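Local coordinates for peroxiredoxin (Akkermansia muciniphila, PDB 6KHX), which probably reduces hydrogen peroxide and organic hydroperoxides through a redox-active cysteine, as a typical 2-Cys peroxiredoxin of the thioredoxin superfamily, at residues G32-K43 and I135-K145; P7-A15 and V22-F30. All coordinates share one frame; numbering follows the deposited sequence.

Contact 2 comes first along the chain: both its segments precede strand 35-40, whose partner 138-143 comes about a hundred residues later. Both contacts reach the same mixed sheet. Contact 1 pairs strands in its interior, near the centre of the chain, while contact 2 pairs strand 13-17 with the returning chain near one edge of the sheet, where 20-22 is the outermost strand. Their centres are about 12 Å apart, yet they touch. Leu-27 packs on Val-36 and Ile-143, Ala-8 on Ile-143, and Phe-30 on Val-36, so the N-terminal segments lie against one face of the thioredoxin-fold core and help bury it.

Contact 1: G32-K43 and I135-K145; sequences GKKYVILFFYPK and IAYRGLFLIDK
The Tyr-35 ring carries Lys-145 over one face, with CG 4.3 Å above the ring plane, and takes Ile-143 O at its edge. Lys-145 CG stands anti to the carbonyl carbon (chi1 -73°), which places it there, and the extended chain beyond brings CE near Tyr-35 CE1. Phe-40 and Phe-141 meet rim to rim, CE1 of one 3.5 Å from CE1 of the other, with planes at 83°; Gly-139 O lies at the edge of the first ring and Leu-38 O at that of the second. One face of the Arg-138 guanidinium rests on Pro-42, CD being 3.6 Å from NH1, while Glu-52 pairs with NH1 and Phe-157 O receives NE. With an alanine in place of Lys-145, one face of the Tyr-35 ring would probably lose its cover, leaving the ring to rely more on its hydroxyl bond to Glu-177. Strands 35-40 and 138-143 are antiparallel neighbours in the central sheet of the thioredoxin fold, bonded reciprocally at Val-36/Ile-143 (Val-36 N to Ile-143 O 2.8 Å) and Leu-38/Phe-141. On the opposite face from these pairs, Ile-37 CD1 meets Leu-142 CD1 at 3.7 Å, and helix 163-179 covers Leu-142. Pro-42 opens the Pro-x-x-x-Thr-x-x-Cys sequence of peroxiredoxins, touching Cys-49. Water 2 donates to Pro-42 O and accepts from Ala-136 N, the latter at 2.9 Å.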
loop_
_atom_site.group_PDB
_atom_site.type_symbol
_atom_site.label_atom_id
_atom_site.label_comp_id
_atom_site.label_asym_id
_atom_site.label_seq_id
_atom_site.Cartn_x
_atom_site.Cartn_y
_atom_site.Cartn_z
ATOM N N GLY B 32 -11.799 -32.818 -28.804
ATOM C CA GLY B 32 -12.498 -33.078 -30.036
ATOM C C GLY B 32 -12.518 -34.528 -30.462
ATOM O O GLY B 32 -13.159 -34.846 -31.469
ATOM N N LYS B 33 -11.849 -35.421 -29.732
ATOM C CA LYS B 33 -11.736 -36.818 -30.135
ATOM C C LYS B 33 -12.268 -37.783 -29.088
ATOM O O LYS B 33 -13.034 -38.691 -29.428
ATOM C CB LYS B 33 -10.273 -37.165 -30.451
ATOM C CG LYS B 33 -9.604 -36.258 -31.469
ATOM C CD LYS B 33 -8.192 -36.741 -31.759
ATOM C CE LYS B 33 -7.460 -35.826 -32.721
ATOM N NZ LYS B 33 -6.034 -36.244 -32.866
ATOM N N LYS B 34 -11.882 -37.628 -27.820
ATOM C CA LYS B 34 -12.282 -38.571 -26.785
ATOM C C LYS B 34 -12.664 -37.841 -25.500
ATOM O O LYS B 34 -12.130 -36.774 -25.190
ATOM C CB LYS B 34 -11.158 -39.577 -26.491
ATOM C CG LYS B 34 -10.744 -40.408 -27.694
ATOM C CD LYS B 34 -9.853 -41.567 -27.297
ATOM C CE LYS B 34 -9.795 -42.604 -28.414
ATOM N NZ LYS B 34 -11.149 -43.081 -28.843
ATOM N N TYR B 35 -13.593 -38.433 -24.752
ATOM C CA TYR B 35 -13.766 -38.070 -23.352
ATOM C C TYR B 35 -12.549 -38.533 -22.566
ATOM O O TYR B 35 -11.759 -39.352 -23.036
ATOM C CB TYR B 35 -15.009 -38.727 -22.754
ATOM C CG TYR B 35 -16.284 -38.481 -23.514
ATOM C CD1 TYR B 35 -16.593 -39.232 -24.645
ATOM C CD2 TYR B 35 -17.191 -37.514 -23.099
ATOM C CE1 TYR B 35 -17.758 -39.019 -25.346
ATOM C CE2 TYR B 35 -18.363 -37.294 -23.798
ATOM C CZ TYR B 35 -18.638 -38.050 -24.920
ATOM O OH TYR B 35 -19.799 -37.840 -25.619
ATOM N N VAL B 36 -12.380 -37.991 -21.366
ATOM C CA VAL B 36 -11.274 -38.392 -20.504
ATOM C C VAL B 36 -11.816 -38.687 -19.115
ATOM O O VAL B 36 -12.555 -37.880 -18.544
ATOM C CB VAL B 36 -10.165 -37.324 -20.432
ATOM C CG1 VAL B 36 -9.020 -37.819 -19.559
ATOM C CG2 VAL B 36 -9.662 -36.976 -21.821
ATOM N N ILE B 37 -11.454 -39.845 -18.577
ATOM C CA ILE B 37 -11.588 -40.122 -17.153
ATOM C C ILE B 37 -10.192 -39.976 -16.561
ATOM O O ILE B 37 -9.298 -40.785 -16.839
ATOM C CB ILE B 37 -12.179 -41.512 -16.889
ATOM C CG1 ILE B 37 -13.676 -41.521 -17.195
ATOM C CG2 ILE B 37 -11.954 -41.930 -15.442
ATOM C CD1 ILE B 37 -14.506 -40.844 -16.143
ATOM N N LEU B 38 -9.991 -38.916 -15.782
ATOM C CA LEU B 38 -8.698 -38.609 -15.177
ATOM C C LEU B 38 -8.786 -38.892 -13.684
ATOM O O LEU B 38 -9.632 -38.315 -12.995
ATOM C CB LEU B 38 -8.321 -37.146 -15.431
ATOM C CG LEU B 38 -7.072 -36.594 -14.737
ATOM C CD1 LEU B 38 -5.823 -37.244 -15.313
ATOM C CD2 LEU B 38 -6.987 -35.075 -14.849
ATOM N N PHE B 39 -7.940 -39.788 -13.178
ATOM C CA PHE B 39 -7.991 -40.105 -11.755
ATOM C C PHE B 39 -6.610 -40.004 -11.114
ATOM O O PHE B 39 -5.604 -40.449 -11.677
ATOM C CB PHE B 39 -8.627 -41.497 -11.494
ATOM C CG PHE B 39 -7.761 -42.663 -11.874
ATOM C CD1 PHE B 39 -7.701 -43.109 -13.182
ATOM C CD2 PHE B 39 -7.038 -43.342 -10.907
ATOM C CE1 PHE B 39 -6.908 -44.191 -13.526
ATOM C CE2 PHE B 39 -6.247 -44.430 -11.244
ATOM C CZ PHE B 39 -6.180 -44.853 -12.554
ATOM N N PHE B 40 -6.589 -39.396 -9.929
ATOM C CA PHE B 40 -5.407 -39.213 -9.100
ATOM C C PHE B 40 -5.441 -40.196 -7.936
ATOM O O PHE B 40 -6.500 -40.404 -7.325
ATOM C CB PHE B 40 -5.348 -37.784 -8.534
ATOM C CG PHE B 40 -5.343 -36.699 -9.578
ATOM C CD1 PHE B 40 -6.519 -36.307 -10.201
ATOM C CD2 PHE B 40 -4.165 -36.048 -9.915
ATOM C CE1 PHE B 40 -6.517 -35.306 -11.154
ATOM C CE2 PHE B 40 -4.157 -35.041 -10.862
ATOM C CZ PHE B 40 -5.333 -34.666 -11.482
ATOM N N TYR B 41 -4.270 -40.738 -7.607
ATOM C CA TYR B 41 -4.007 -41.582 -6.451
ATOM C C TYR B 41 -2.756 -41.077 -5.747
ATOM O O TYR B 41 -1.913 -40.420 -6.367
ATOM C CB TYR B 41 -3.826 -43.053 -6.858
ATOM C CG TYR B 41 -2.641 -43.307 -7.756
ATOM C CD1 TYR B 41 -2.726 -43.097 -9.128
ATOM C CD2 TYR B 41 -1.436 -43.763 -7.235
ATOM C CE1 TYR B 41 -1.646 -43.331 -9.958
ATOM C CE2 TYR B 41 -0.351 -44.002 -8.052
ATOM C CZ TYR B 41 -0.457 -43.786 -9.412
ATOM O OH TYR B 41 0.631 -44.021 -10.230
ATOM N N PRO B 42 -2.592 -41.383 -4.440
ATOM C CA PRO B 42 -1.512 -40.748 -3.661
ATOM C C PRO B 42 -0.091 -41.233 -3.922
ATOM O O PRO B 42 0.801 -40.404 -4.125
ATOM C CB PRO B 42 -1.918 -41.031 -2.206
ATOM C CG PRO B 42 -2.830 -42.202 -2.277
ATOM C CD PRO B 42 -3.564 -42.070 -3.571
ATOM N N LYS B 43 0.156 -42.542 -3.902
ATOM C CA LYS B 43 1.532 -43.026 -3.886
ATOM C C LYS B 43 1.670 -44.320 -4.678
ATOM O O LYS B 43 0.870 -45.244 -4.500
ATOM C CB LYS B 43 1.988 -43.270 -2.445
ATOM C CG LYS B 43 2.521 -42.058 -1.709
ATOM C CD LYS B 43 2.881 -42.435 -0.282
ATOM C CE LYS B 43 2.974 -41.216 0.606
ATOM N NZ LYS B 43 3.130 -41.596 2.030
ATOM N N ILE B 135 0.529 -34.941 -1.359
ATOM C CA ILE B 135 0.202 -36.020 -2.283
ATOM C C ILE B 135 -1.270 -35.893 -2.646
ATOM O O ILE B 135 -2.044 -35.210 -1.970
ATOM C CB ILE B 135 0.492 -37.421 -1.701
ATOM C CG1 ILE B 135 -0.298 -37.643 -0.413
ATOM C CG2 ILE B 135 1.981 -37.606 -1.436
ATOM C CD1 ILE B 135 0.035 -38.954 0.270
ATOM N N ALA B 136 -1.650 -36.552 -3.738
ATOM C CA ALA B 136 -3.004 -36.426 -4.265
ATOM C C ALA B 136 -3.971 -37.368 -3.556
ATOM O O ALA B 136 -3.655 -38.532 -3.295
ATOM C CB ALA B 136 -3.021 -36.707 -5.768
ATOM N N TYR B 137 -5.161 -36.850 -3.250
ATOM C CA TYR B 137 -6.268 -37.682 -2.809
ATOM C C TYR B 137 -6.838 -38.464 -3.993
ATOM O O TYR B 137 -6.472 -38.248 -5.153
ATOM C CB TYR B 137 -7.365 -36.827 -2.175
ATOM C CG TYR B 137 -7.166 -36.501 -0.709
ATOM C CD1 TYR B 137 -7.206 -37.503 0.260
ATOM C CD2 TYR B 137 -6.969 -35.190 -0.284
ATOM C CE1 TYR B 137 -7.037 -37.207 1.607
ATOM C CE2 TYR B 137 -6.801 -34.886 1.060
ATOM C CZ TYR B 137 -6.834 -35.901 1.998
ATOM O OH TYR B 137 -6.672 -35.611 3.332
ATOM N N ARG B 138 -7.755 -39.389 -3.694
ATOM C CA ARG B 138 -8.351 -40.240 -4.728
ATOM C C ARG B 138 -9.386 -39.421 -5.490
ATOM O O ARG B 138 -10.589 -39.440 -5.209
ATOM C CB ARG B 138 -8.944 -41.507 -4.120
ATOM C CG ARG B 138 -7.881 -42.346 -3.456
ATOM C CD ARG B 138 -8.339 -43.725 -3.054
ATOM N NE ARG B 138 -7.360 -44.271 -2.126
ATOM C CZ ARG B 138 -6.182 -44.773 -2.481
ATOM N NH1 ARG B 138 -5.834 -44.835 -3.762
ATOM N NH2 ARG B 138 -5.353 -45.220 -1.547
ATOM N N GLY B 139 -8.897 -38.681 -6.478
ATOM C CA GLY B 139 -9.721 -37.721 -7.209
ATOM C C GLY B 139 -10.071 -38.249 -8.595
ATOM O O GLY B 139 -9.229 -38.841 -9.258
ATOM N N LEU B 140 -11.293 -37.993 -9.041
ATOM C CA LEU B 140 -11.695 -38.481 -10.356
ATOM C C LEU B 140 -12.491 -37.406 -11.082
ATOM O O LEU B 140 -13.340 -36.740 -10.483
ATOM C CB LEU B 140 -12.515 -39.778 -10.260
ATOM C CG LEU B 140 -12.943 -40.397 -11.596
ATOM C CD1 LEU B 140 -12.824 -41.919 -11.566
ATOM C CD2 LEU B 140 -14.363 -39.976 -11.965
ATOM N N PHE B 141 -12.190 -37.229 -12.369
ATOM C CA PHE B 141 -12.819 -36.204 -13.192
ATOM C C PHE B 141 -13.270 -36.801 -14.513
ATOM O O PHE B 141 -12.530 -37.568 -15.148
ATOM C CB PHE B 141 -11.874 -35.019 -13.472
ATOM C CG PHE B 141 -11.335 -34.371 -12.233
ATOM C CD1 PHE B 141 -10.259 -34.926 -11.552
ATOM C CD2 PHE B 141 -11.921 -33.224 -11.732
ATOM C CE1 PHE B 141 -9.774 -34.341 -10.408
ATOM C CE2 PHE B 141 -11.441 -32.632 -10.585
ATOM C CZ PHE B 141 -10.365 -33.189 -9.922
ATOM N N LEU B 142 -14.488 -36.440 -14.916
ATOM C CA LEU B 142 -15.008 -36.726 -16.247
ATOM C C LEU B 142 -14.885 -35.462 -17.096
ATOM O O LEU B 142 -15.437 -34.415 -16.742
ATOM C CB LEU B 142 -16.462 -37.187 -16.174
ATOM C CG LEU B 142 -17.094 -37.430 -17.546
ATOM C CD1 LEU B 142 -16.255 -38.435 -18.334
ATOM C CD2 LEU B 142 -18.538 -37.888 -17.417
ATOM N N ILE B 143 -14.149 -35.559 -18.201
ATOM C CA ILE B 143 -13.873 -34.441 -19.095
ATOM C C ILE B 143 -14.481 -34.767 -20.452
ATOM O O ILE B 143 -14.195 -35.828 -21.016
ATOM C CB ILE B 143 -12.357 -34.197 -19.218
ATOM C CG1 ILE B 143 -11.727 -34.031 -17.832
ATOM C CG2 ILE B 143 -12.074 -32.995 -20.081
ATOM C CD1 ILE B 143 -10.222 -34.166 -17.833
ATOM N N ASP B 144 -15.321 -33.872 -20.977
ATOM C CA ASP B 144 -15.965 -34.158 -22.254
ATOM C C ASP B 144 -15.016 -33.825 -23.410
ATOM O O ASP B 144 -13.865 -33.423 -23.215
ATOM C CB ASP B 144 -17.323 -33.449 -22.358
ATOM C CG ASP B 144 -17.229 -31.924 -22.477
ATOM O OD1 ASP B 144 -16.170 -31.374 -22.855
ATOM O OD2 ASP B 144 -18.250 -31.262 -22.180
ATOM N N LYS B 145 -15.499 -34.012 -24.641
ATOM C CA LYS B 145 -14.638 -33.815 -25.800
ATOM C C LYS B 145 -14.234 -32.357 -25.989
ATOM O O LYS B 145 -13.298 -32.086 -26.748
ATOM C CB LYS B 145 -15.314 -34.341 -27.064
ATOM C CG LYS B 145 -15.358 -35.854 -27.146
ATOM C CD LYS B 145 -15.930 -36.301 -28.478
ATOM C CE LYS B 145 -16.019 -37.808 -28.591
ATOM N NZ LYS B 145 -16.581 -38.197 -29.911
HETATM O O HOH W 1 -11.292 -34.205 -24.152
HETATM O O HOH W 2 0.305 -37.935 -5.297
#

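Contact 2: P7-A15 and V22-F30; sequences PAPHFSANA and VPDFSLDQF
Phe-11 brings CZ to within 3.6 Å of Leu-27 CG, while its CE1 comes up to the edge of the Phe-25 ring, whose side chain runs alongside in the same direction. The backbones form an antiparallel pair interrupted by a G1 beta bulge: Asp-24 and Phe-25 both stand opposite Ala-13, and Asp-24 takes the positive phi (60°) of the first bulge position. Ala-13 and Phe-25 exchange two bonds, Phe-25 N reaching Ala-13 O at 2.7 Å, and Ala-15 and Val-22 exchange two more past the bulge. Phe-25 CB lies 3.7 Å from Ala-15 CB; from there CG, anti to the backbone N (chi1 -177°), swings the ring alongside Phe-11, with CD2 nearest Phe-11 CE1.

Ser-26 OG donates to Phe-11 O at 2.8 Å, almost in line with the carbonyl bond, and accepts from Asp-28 N at 3.2 Å in an ST turn that leads into the 3-10 segment 28-30. Farther out, His-10 ND1 makes a weak bond to Asp-28 OD1, the ring and carboxylate planes being only 23° apart. Water 4 takes the N-H groups of both Phe-11 and Leu-27.

Outside the pair, strand 13-17 is joined to strand 101-103 through backbone bonding of Asn-14 with Ser-103, and Val-102 packs on Phe-11, Ala-13 and Phe-25; Asn-14 touches Glu-133 of a neighbouring subunit. At the bulge itself, water 5 accepts from Asp-24 N and donates to Asn-14 OD1, the water oxygen lying 2.8 Å from OD1.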
loop_
_atom_site.group_PDB
_atom_site.type_symbol
_atom_site.label_atom_id
_atom_site.label_comp_id
_atom_site.label_asym_id
_atom_site.label_seq_id
_atom_site.Cartn_x
_atom_site.Cartn_y
_atom_site.Cartn_z
ATOM N N PRO B 7 -12.999 -25.530 -18.128
ATOM C CA PRO B 7 -12.020 -26.404 -18.786
ATOM C C PRO B 7 -11.140 -27.123 -17.774
ATOM O O PRO B 7 -10.715 -26.550 -16.766
ATOM C CB PRO B 7 -11.204 -25.440 -19.659
ATOM C CG PRO B 7 -11.538 -24.075 -19.183
ATOM C CD PRO B 7 -12.908 -24.140 -18.599
ATOM N N ALA B 8 -10.883 -28.398 -18.043
ATOM C CA ALA B 8 -9.929 -29.132 -17.238
ATOM C C ALA B 8 -8.561 -28.471 -17.384
ATOM O O ALA B 8 -8.080 -28.309 -18.514
ATOM C CB ALA B 8 -9.870 -30.594 -17.679
ATOM N N PRO B 9 -7.901 -28.101 -16.287
ATOM C CA PRO B 9 -6.636 -27.368 -16.404
ATOM C C PRO B 9 -5.629 -28.110 -17.267
ATOM O O PRO B 9 -5.479 -29.330 -17.185
ATOM C CB PRO B 9 -6.164 -27.239 -14.952
ATOM C CG PRO B 9 -7.428 -27.235 -14.164
ATOM C CD PRO B 9 -8.356 -28.189 -14.889
ATOM N N HIS B 10 -4.933 -27.343 -18.097
ATOM C CA HIS B 10 -3.953 -27.900 -19.008
ATOM C C HIS B 10 -2.718 -28.359 -18.239
ATOM O O HIS B 10 -2.341 -27.788 -17.212
ATOM C CB HIS B 10 -3.574 -26.845 -20.052
ATOM C CG HIS B 10 -2.386 -27.207 -20.887
ATOM N ND1 HIS B 10 -2.465 -28.060 -21.968
ATOM C CD2 HIS B 10 -1.085 -26.844 -20.788
ATOM C CE1 HIS B 10 -1.267 -28.197 -22.507
ATOM N NE2 HIS B 10 -0.410 -27.472 -21.808
ATOM N N PHE B 11 -2.087 -29.410 -18.741
ATOM C CA PHE B 11 -0.796 -29.803 -18.208
ATOM C C PHE B 11 -0.010 -30.479 -19.319
ATOM O O PHE B 11 -0.535 -30.771 -20.393
ATOM C CB PHE B 11 -0.927 -30.709 -16.972
ATOM C CG PHE B 11 -1.660 -32.013 -17.218
ATOM C CD1 PHE B 11 -1.001 -33.107 -17.774
ATOM C CD2 PHE B 11 -2.979 -32.166 -16.832
ATOM C CE1 PHE B 11 -1.661 -34.307 -17.982
ATOM C CE2 PHE B 11 -3.643 -33.367 -17.034
ATOM C CZ PHE B 11 -2.984 -34.437 -17.611
ATOM N N SER B 12 1.272 -30.698 -19.049
ATOM C CA SER B 12 2.148 -31.382 -19.993
ATOM C C SER B 12 3.283 -31.958 -19.161
ATOM O O SER B 12 4.084 -31.203 -18.599
ATOM C CB SER B 12 2.658 -30.430 -21.074
ATOM O OG SER B 12 3.567 -31.081 -21.948
ATOM N N ALA B 13 3.308 -33.278 -19.026
ATOM C CA ALA B 13 4.223 -33.917 -18.100
ATOM C C ALA B 13 4.724 -35.223 -18.698
ATOM O O ALA B 13 4.231 -35.702 -19.722
ATOM C CB ALA B 13 3.554 -34.162 -16.743
ATOM N N ASN B 14 5.736 -35.785 -18.049
ATOM C CA ASN B 14 6.169 -37.128 -18.379
ATOM C C ASN B 14 5.094 -38.120 -17.956
ATOM O O ASN B 14 4.385 -37.917 -16.963
ATOM C CB ASN B 14 7.483 -37.447 -17.667
ATOM C CG ASN B 14 8.603 -36.528 -18.088
ATOM O OD1 ASN B 14 8.712 -36.162 -19.255
ATOM N ND2 ASN B 14 9.430 -36.127 -17.131
ATOM N N ALA B 15 4.989 -39.211 -18.709
ATOM C CA ALA B 15 4.013 -40.241 -18.390
ATOM C C ALA B 15 4.573 -41.593 -18.792
ATOM O O ALA B 15 5.577 -41.689 -19.500
ATOM C CB ALA B 15 2.672 -39.984 -19.084
ATOM N N VAL B 22 7.316 -41.535 -21.757
ATOM C CA VAL B 22 7.182 -40.598 -22.868
ATOM C C VAL B 22 7.047 -39.185 -22.313
ATOM O O VAL B 22 6.467 -38.991 -21.231
ATOM C CB VAL B 22 5.992 -40.962 -23.772
ATOM C CG1 VAL B 22 6.169 -42.362 -24.334
ATOM C CG2 VAL B 22 4.680 -40.854 -23.004
ATOM N N PRO B 23 7.564 -38.176 -23.006
ATOM C CA PRO B 23 7.462 -36.807 -22.493
ATOM C C PRO B 23 6.274 -36.063 -23.069
ATOM O O PRO B 23 5.667 -36.507 -24.048
ATOM C CB PRO B 23 8.782 -36.179 -22.945
ATOM C CG PRO B 23 9.039 -36.850 -24.261
ATOM C CD PRO B 23 8.482 -38.259 -24.154
ATOM N N ASP B 24 5.953 -34.917 -22.464
ATOM C CA ASP B 24 4.986 -33.973 -23.019
ATOM C C ASP B 24 3.604 -34.604 -23.193
ATOM O O ASP B 24 2.914 -34.371 -24.190
ATOM C CB ASP B 24 5.503 -33.397 -24.339
ATOM C CG ASP B 24 6.917 -32.850 -24.213
ATOM O OD1 ASP B 24 7.200 -32.145 -23.219
ATOM O OD2 ASP B 24 7.752 -33.135 -25.097
ATOM N N PHE B 25 3.196 -35.427 -22.227
ATOM C CA PHE B 25 1.841 -35.959 -22.245
ATOM C C PHE B 25 0.872 -34.888 -21.772
ATOM O O PHE B 25 1.091 -34.253 -20.737
ATOM C CB PHE B 25 1.704 -37.201 -21.366
ATOM C CG PHE B 25 0.333 -37.816 -21.427
ATOM C CD1 PHE B 25 0.020 -38.748 -22.403
ATOM C CD2 PHE B 25 -0.657 -37.431 -20.534
ATOM C CE1 PHE B 25 -1.252 -39.302 -22.480
ATOM C CE2 PHE B 25 -1.932 -37.982 -20.602
ATOM C CZ PHE B 25 -2.228 -38.918 -21.579
ATOM N N SER B 26 -0.205 -34.699 -22.527
ATOM C CA SER B 26 -1.201 -33.683 -22.220
ATOM C C SER B 26 -2.558 -34.208 -22.655
ATOM O O SER B 26 -2.658 -35.052 -23.550
ATOM C CB SER B 26 -0.884 -32.358 -22.923
ATOM O OG SER B 26 -1.923 -31.417 -22.741
ATOM N N LEU B 27 -3.610 -33.665 -22.053
ATOM C CA LEU B 27 -4.951 -34.035 -22.482
ATOM C C LEU B 27 -5.397 -33.274 -23.725
ATOM O O LEU B 27 -6.511 -33.510 -24.206
ATOM C CB LEU B 27 -5.954 -33.819 -21.340
ATOM C CG LEU B 27 -5.676 -34.603 -20.050
ATOM C CD1 LEU B 27 -6.823 -34.461 -19.054
ATOM C CD2 LEU B 27 -5.389 -36.074 -20.340
ATOM N N ASP B 28 -4.554 -32.380 -24.254
ATOM C CA ASP B 28 -4.864 -31.692 -25.505
ATOM C C ASP B 28 -5.186 -32.684 -26.614
ATOM O O ASP B 28 -6.113 -32.467 -27.404
ATOM C CB ASP B 28 -3.689 -30.804 -25.917
ATOM C CG ASP B 28 -3.584 -29.544 -25.080
ATOM O OD1 ASP B 28 -4.519 -29.262 -24.296
ATOM O OD2 ASP B 28 -2.554 -28.843 -25.195
ATOM N N GLN B 29 -4.426 -33.784 -26.679
ATOM C CA GLN B 29 -4.582 -34.765 -27.747
ATOM C C GLN B 29 -6.004 -35.302 -27.839
ATOM O O GLN B 29 -6.427 -35.739 -28.914
ATOM C CB GLN B 29 -3.603 -35.918 -27.537
ATOM C CG GLN B 29 -3.786 -36.627 -26.213
ATOM C CD GLN B 29 -2.717 -37.656 -25.963
ATOM O OE1 GLN B 29 -2.637 -38.670 -26.660
ATOM N NE2 GLN B 29 -1.864 -37.392 -24.981
ATOM N N PHE B 30 -6.749 -35.294 -26.735
ATOM C CA PHE B 30 -8.089 -35.864 -26.735
ATOM C C PHE B 30 -9.170 -34.857 -27.088
ATOM O O PHE B 30 -10.303 -35.269 -27.371
ATOM C CB PHE B 30 -8.412 -36.486 -25.367
ATOM C CG PHE B 30 -7.398 -37.488 -24.911
ATOM C CD1 PHE B 30 -7.195 -38.657 -25.626
ATOM C CD2 PHE B 30 -6.637 -37.258 -23.775
ATOM C CE1 PHE B 30 -6.250 -39.585 -25.216
ATOM C CE2 PHE B 30 -5.694 -38.176 -23.358
ATOM C CZ PHE B 30 -5.498 -39.343 -24.079
HETATM O O HOH W 3 -5.046 -29.141 -21.945
HETATM O O HOH W 4 -3.692 -31.223 -20.472
HETATM O O HOH W 5 7.776 -33.928 -20.592
#